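Local coordinates for protein terminal oxygenase component of carbazole (Janthinobacterium sp., PDB 7BUG) that catalyses, as the terminal oxygenase of carbazole 1,9a-dioxygenase, the angular dioxygenation of carbazole, using a Rieske [2Fe-2S] cluster and a mononuclear iron, at residues Pro201-Arg215 / Val227-Gly241. Sequence-based numbering, arbitrary orientation.
Sequences PLGFAPGGDRKQQTR and VYDLIGEHGVPVFEG
T214 and R215 pair with D229 and Y228 as the antiparallel hairpin of strands 214-217 and 226-229, at the edge of the seven-stranded sheet of the catalytic domain, while F204 and A205 pair with P237 and V236 in a separate three-stranded sheet. The register shifts by two between these ladders. Backbone bonds define both: R215 and Y228 exchange a pair, Y228 N giving the straighter bond to R215 O (172°), and A205 and V236 do likewise. Beyond the hairpin pairs, L230 N reaches Q213 O (2.9 Å), and I231 N donates to D229 OD1, closing an Asx turn ahead of the weakly bonded helix at about 231-234.

Apolar side chains meet around the second ladder. I231 CG2 sits over one face of the F204 ring, 4.2 Å from its centroid, and I231 CD1 meets F204 CB. With CG beside its backbone N (chi1 -63°), F204 also brings CE2 to P237 CB (4.0 Å). P201 CB lies over the F239 ring, 13° off its normal; Y253 also meets that ring. A205 and V238 pack against a second subunit.

Polar side-chain contacts centre on Q213, whose chain bends at chi2. Within its own segment, its NE2 donates in the amide plane to G207 O (2.7 Å) and D209 O (3.1 Å), from above each carbonyl plane. A leucine here would probably leave G207 O without this donor, D209 O with the Q212 N bond, and the bridging water without OE1. Across the contact, that water accepts from G207 N and lies 2.8 Å from Q213 OE1 and 2.7 Å from I231 O.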
# COMPACT_ATOMS: atom_id res chain seq x y z
N PRO A 201 32.53 -26.10 -3.79
CA PRO A 201 31.96 -26.62 -5.02
C PRO A 201 30.74 -25.79 -5.45
O PRO A 201 30.28 -24.98 -4.66
CB PRO A 201 31.45 -28.02 -4.69
CG PRO A 201 31.42 -28.10 -3.17
CD PRO A 201 32.25 -26.95 -2.62
N LEU A 202 30.33 -25.94 -6.71
CA LEU A 202 29.09 -25.34 -7.26
C LEU A 202 27.89 -26.01 -6.61
O LEU A 202 26.83 -25.34 -6.51
CB LEU A 202 29.04 -25.54 -8.78
CG LEU A 202 30.20 -24.91 -9.54
CD1 LEU A 202 30.02 -25.14 -11.02
CD2 LEU A 202 30.36 -23.43 -9.21
N GLY A 203 28.03 -27.29 -6.27
CA GLY A 203 26.97 -28.14 -5.71
C GLY A 203 27.46 -29.56 -5.50
O GLY A 203 28.69 -29.73 -5.44
N PHE A 204 26.54 -30.52 -5.47
CA PHE A 204 26.78 -31.95 -5.14
C PHE A 204 25.88 -32.82 -5.99
O PHE A 204 24.68 -32.56 -6.04
CB PHE A 204 26.46 -32.26 -3.68
CG PHE A 204 27.32 -31.52 -2.70
CD1 PHE A 204 26.94 -30.28 -2.24
CD2 PHE A 204 28.53 -32.05 -2.29
CE1 PHE A 204 27.76 -29.57 -1.37
CE2 PHE A 204 29.35 -31.34 -1.42
CZ PHE A 204 28.96 -30.10 -0.98
N ALA A 205 26.43 -33.86 -6.61
CA ALA A 205 25.61 -34.98 -7.13
C ALA A 205 25.36 -35.89 -5.94
O ALA A 205 26.32 -36.41 -5.36
CB ALA A 205 26.32 -35.69 -8.26
N PRO A 206 24.10 -36.06 -5.49
CA PRO A 206 23.78 -36.85 -4.30
C PRO A 206 24.09 -38.34 -4.46
O PRO A 206 23.81 -38.86 -5.53
CB PRO A 206 22.25 -36.73 -4.12
CG PRO A 206 21.83 -35.60 -5.05
CD PRO A 206 22.88 -35.54 -6.13
N GLY A 207 24.64 -38.99 -3.43
CA GLY A 207 24.81 -40.47 -3.41
C GLY A 207 24.06 -41.12 -2.26
O GLY A 207 23.76 -40.40 -1.28
N GLY A 208 23.75 -42.42 -2.37
CA GLY A 208 23.05 -43.22 -1.34
C GLY A 208 21.55 -43.15 -1.51
O GLY A 208 21.10 -42.68 -2.56
N ASP A 209 20.78 -43.58 -0.50
CA ASP A 209 19.29 -43.52 -0.57
C ASP A 209 18.82 -42.19 0.03
O ASP A 209 19.65 -41.48 0.66
CB ASP A 209 18.60 -44.73 0.09
CG ASP A 209 19.40 -45.45 1.15
OD1 ASP A 209 20.13 -44.78 1.92
OD2 ASP A 209 19.31 -46.70 1.20
N ARG A 210 17.55 -41.87 -0.21
CA ARG A 210 16.88 -40.64 0.26
C ARG A 210 17.11 -40.50 1.77
O ARG A 210 17.49 -39.40 2.21
CB ARG A 210 15.39 -40.68 -0.07
CG ARG A 210 14.71 -39.32 -0.04
CD ARG A 210 13.20 -39.38 -0.07
NE ARG A 210 12.71 -40.42 0.82
CZ ARG A 210 12.71 -40.37 2.16
NH1 ARG A 210 13.17 -39.30 2.80
NH2 ARG A 210 12.25 -41.39 2.86
N LYS A 211 16.92 -41.59 2.53
CA LYS A 211 16.89 -41.55 4.01
C LYS A 211 18.29 -41.21 4.56
O LYS A 211 18.33 -40.73 5.71
CB LYS A 211 16.33 -42.87 4.59
CG LYS A 211 17.21 -44.09 4.41
CD LYS A 211 16.40 -45.38 4.32
CE LYS A 211 17.21 -46.64 4.49
NZ LYS A 211 17.26 -47.11 5.90
N GLN A 212 19.36 -41.41 3.78
CA GLN A 212 20.77 -41.11 4.17
C GLN A 212 21.20 -39.67 3.85
O GLN A 212 22.34 -39.31 4.21
CB GLN A 212 21.75 -42.03 3.44
CG GLN A 212 21.82 -43.41 4.06
CD GLN A 212 22.70 -44.33 3.25
OE1 GLN A 212 23.42 -43.90 2.34
NE2 GLN A 212 22.64 -45.61 3.58
N GLN A 213 20.36 -38.86 3.21
CA GLN A 213 20.78 -37.49 2.81
C GLN A 213 20.68 -36.55 4.02
O GLN A 213 21.24 -35.43 3.94
CB GLN A 213 19.86 -36.92 1.73
CG GLN A 213 19.82 -37.74 0.45
CD GLN A 213 21.19 -37.94 -0.14
OE1 GLN A 213 21.94 -36.98 -0.36
NE2 GLN A 213 21.53 -39.20 -0.39
N THR A 214 19.93 -36.94 5.05
CA THR A 214 19.76 -36.12 6.28
C THR A 214 19.82 -36.99 7.53
O THR A 214 19.60 -38.20 7.44
CB THR A 214 18.44 -35.36 6.26
OG1 THR A 214 17.35 -36.28 6.24
CG2 THR A 214 18.31 -34.43 5.09
N ARG A 215 20.06 -36.37 8.69
CA ARG A 215 19.90 -37.02 10.00
C ARG A 215 19.04 -36.08 10.83
O ARG A 215 19.50 -34.96 11.09
CB ARG A 215 21.26 -37.31 10.62
CG ARG A 215 21.24 -37.71 12.09
CD ARG A 215 20.40 -38.92 12.38
NE ARG A 215 20.95 -39.68 13.51
CZ ARG A 215 20.84 -39.35 14.80
NH1 ARG A 215 20.20 -38.26 15.19
NH2 ARG A 215 21.38 -40.14 15.72
N VAL A 227 18.01 -30.90 12.06
CA VAL A 227 18.33 -31.75 10.87
C VAL A 227 19.76 -31.44 10.46
O VAL A 227 20.09 -30.28 10.29
CB VAL A 227 17.35 -31.54 9.69
CG1 VAL A 227 17.63 -32.55 8.58
CG2 VAL A 227 15.92 -31.63 10.12
N TYR A 228 20.57 -32.48 10.27
CA TYR A 228 21.89 -32.34 9.63
C TYR A 228 21.73 -32.65 8.14
O TYR A 228 21.00 -33.59 7.79
CB TYR A 228 22.93 -33.30 10.24
CG TYR A 228 23.42 -32.90 11.61
CD1 TYR A 228 22.67 -33.18 12.74
CD2 TYR A 228 24.57 -32.17 11.75
CE1 TYR A 228 23.12 -32.79 14.00
CE2 TYR A 228 25.03 -31.76 13.00
CZ TYR A 228 24.28 -32.05 14.13
OH TYR A 228 24.74 -31.61 15.34
N ASP A 229 22.42 -31.84 7.34
CA ASP A 229 22.58 -31.97 5.86
C ASP A 229 23.77 -32.91 5.64
O ASP A 229 24.90 -32.50 5.88
CB ASP A 229 22.78 -30.60 5.21
CG ASP A 229 23.18 -30.66 3.74
OD1 ASP A 229 23.09 -31.76 3.16
OD2 ASP A 229 23.65 -29.61 3.20
N LEU A 230 23.50 -34.12 5.19
CA LEU A 230 24.53 -35.15 4.94
C LEU A 230 24.74 -35.32 3.44
O LEU A 230 25.29 -36.38 3.08
CB LEU A 230 24.09 -36.48 5.56
CG LEU A 230 23.78 -36.43 7.05
CD1 LEU A 230 23.51 -37.84 7.54
CD2 LEU A 230 24.90 -35.78 7.83
N ILE A 231 24.39 -34.34 2.60
CA ILE A 231 24.59 -34.47 1.13
C ILE A 231 26.08 -34.67 0.84
O ILE A 231 26.35 -35.53 -0.00
CB ILE A 231 23.99 -33.27 0.36
CG1 ILE A 231 23.75 -33.64 -1.10
CG2 ILE A 231 24.87 -32.04 0.50
CD1 ILE A 231 23.07 -32.55 -1.87
N GLY A 232 27.01 -33.95 1.50
CA GLY A 232 28.47 -34.08 1.32
C GLY A 232 29.04 -35.42 1.79
O GLY A 232 30.22 -35.71 1.47
N GLU A 233 28.29 -36.24 2.52
CA GLU A 233 28.83 -37.49 3.11
C GLU A 233 29.02 -38.54 2.02
O GLU A 233 30.14 -39.10 1.96
CB GLU A 233 27.92 -38.07 4.20
CG GLU A 233 28.19 -37.47 5.56
CD GLU A 233 28.19 -38.47 6.70
OE1 GLU A 233 27.44 -39.48 6.60
OE2 GLU A 233 28.93 -38.24 7.67
N HIS A 234 27.97 -38.85 1.27
CA HIS A 234 27.99 -39.85 0.17
C HIS A 234 27.84 -39.16 -1.20
O HIS A 234 27.87 -39.87 -2.21
CB HIS A 234 26.95 -40.94 0.43
CG HIS A 234 27.14 -41.64 1.74
ND1 HIS A 234 28.09 -42.64 1.92
CD2 HIS A 234 26.51 -41.49 2.93
CE1 HIS A 234 28.04 -43.08 3.17
NE2 HIS A 234 27.08 -42.39 3.81
N GLY A 235 27.73 -37.82 -1.25
CA GLY A 235 27.58 -37.06 -2.51
C GLY A 235 28.91 -36.69 -3.16
O GLY A 235 29.93 -36.55 -2.45
N VAL A 236 28.91 -36.47 -4.47
CA VAL A 236 30.14 -36.06 -5.20
C VAL A 236 30.08 -34.56 -5.37
O VAL A 236 29.14 -34.08 -6.00
CB VAL A 236 30.28 -36.75 -6.57
CG1 VAL A 236 31.64 -36.45 -7.19
CG2 VAL A 236 30.01 -38.24 -6.48
N PRO A 237 31.08 -33.80 -4.88
CA PRO A 237 31.07 -32.35 -5.08
C PRO A 237 31.27 -32.05 -6.57
O PRO A 237 32.03 -32.79 -7.22
CB PRO A 237 32.22 -31.87 -4.19
CG PRO A 237 33.18 -33.04 -4.17
CD PRO A 237 32.29 -34.26 -4.18
N VAL A 238 30.55 -31.04 -7.08
CA VAL A 238 30.61 -30.56 -8.49
C VAL A 238 31.55 -29.34 -8.52
O VAL A 238 31.16 -28.29 -7.97
CB VAL A 238 29.22 -30.22 -9.06
CG1 VAL A 238 29.33 -29.68 -10.48
CG2 VAL A 238 28.24 -31.39 -8.99
N PHE A 239 32.76 -29.47 -9.08
CA PHE A 239 33.65 -28.31 -9.31
C PHE A 239 33.66 -27.88 -10.79
O PHE A 239 34.14 -26.79 -11.04
CB PHE A 239 35.07 -28.60 -8.82
CG PHE A 239 35.19 -28.67 -7.32
CD1 PHE A 239 34.92 -29.85 -6.65
CD2 PHE A 239 35.59 -27.57 -6.60
CE1 PHE A 239 35.04 -29.92 -5.28
CE2 PHE A 239 35.69 -27.64 -5.22
CZ PHE A 239 35.43 -28.82 -4.56
N GLU A 240 33.18 -28.70 -11.73
CA GLU A 240 33.14 -28.31 -13.16
C GLU A 240 31.69 -28.27 -13.63
O GLU A 240 31.09 -29.35 -13.91
CB GLU A 240 34.04 -29.23 -13.99
CG GLU A 240 35.51 -28.90 -13.85
CD GLU A 240 36.40 -29.79 -14.71
OE1 GLU A 240 36.78 -29.36 -15.82
OE2 GLU A 240 36.67 -30.93 -14.29
N GLY A 241 31.16 -27.05 -13.75
CA GLY A 241 29.81 -26.83 -14.29
C GLY A 241 29.80 -26.93 -15.81
O GLY A 241 30.61 -26.21 -16.42
O HOH W 1 24.60 -37.32 -0.99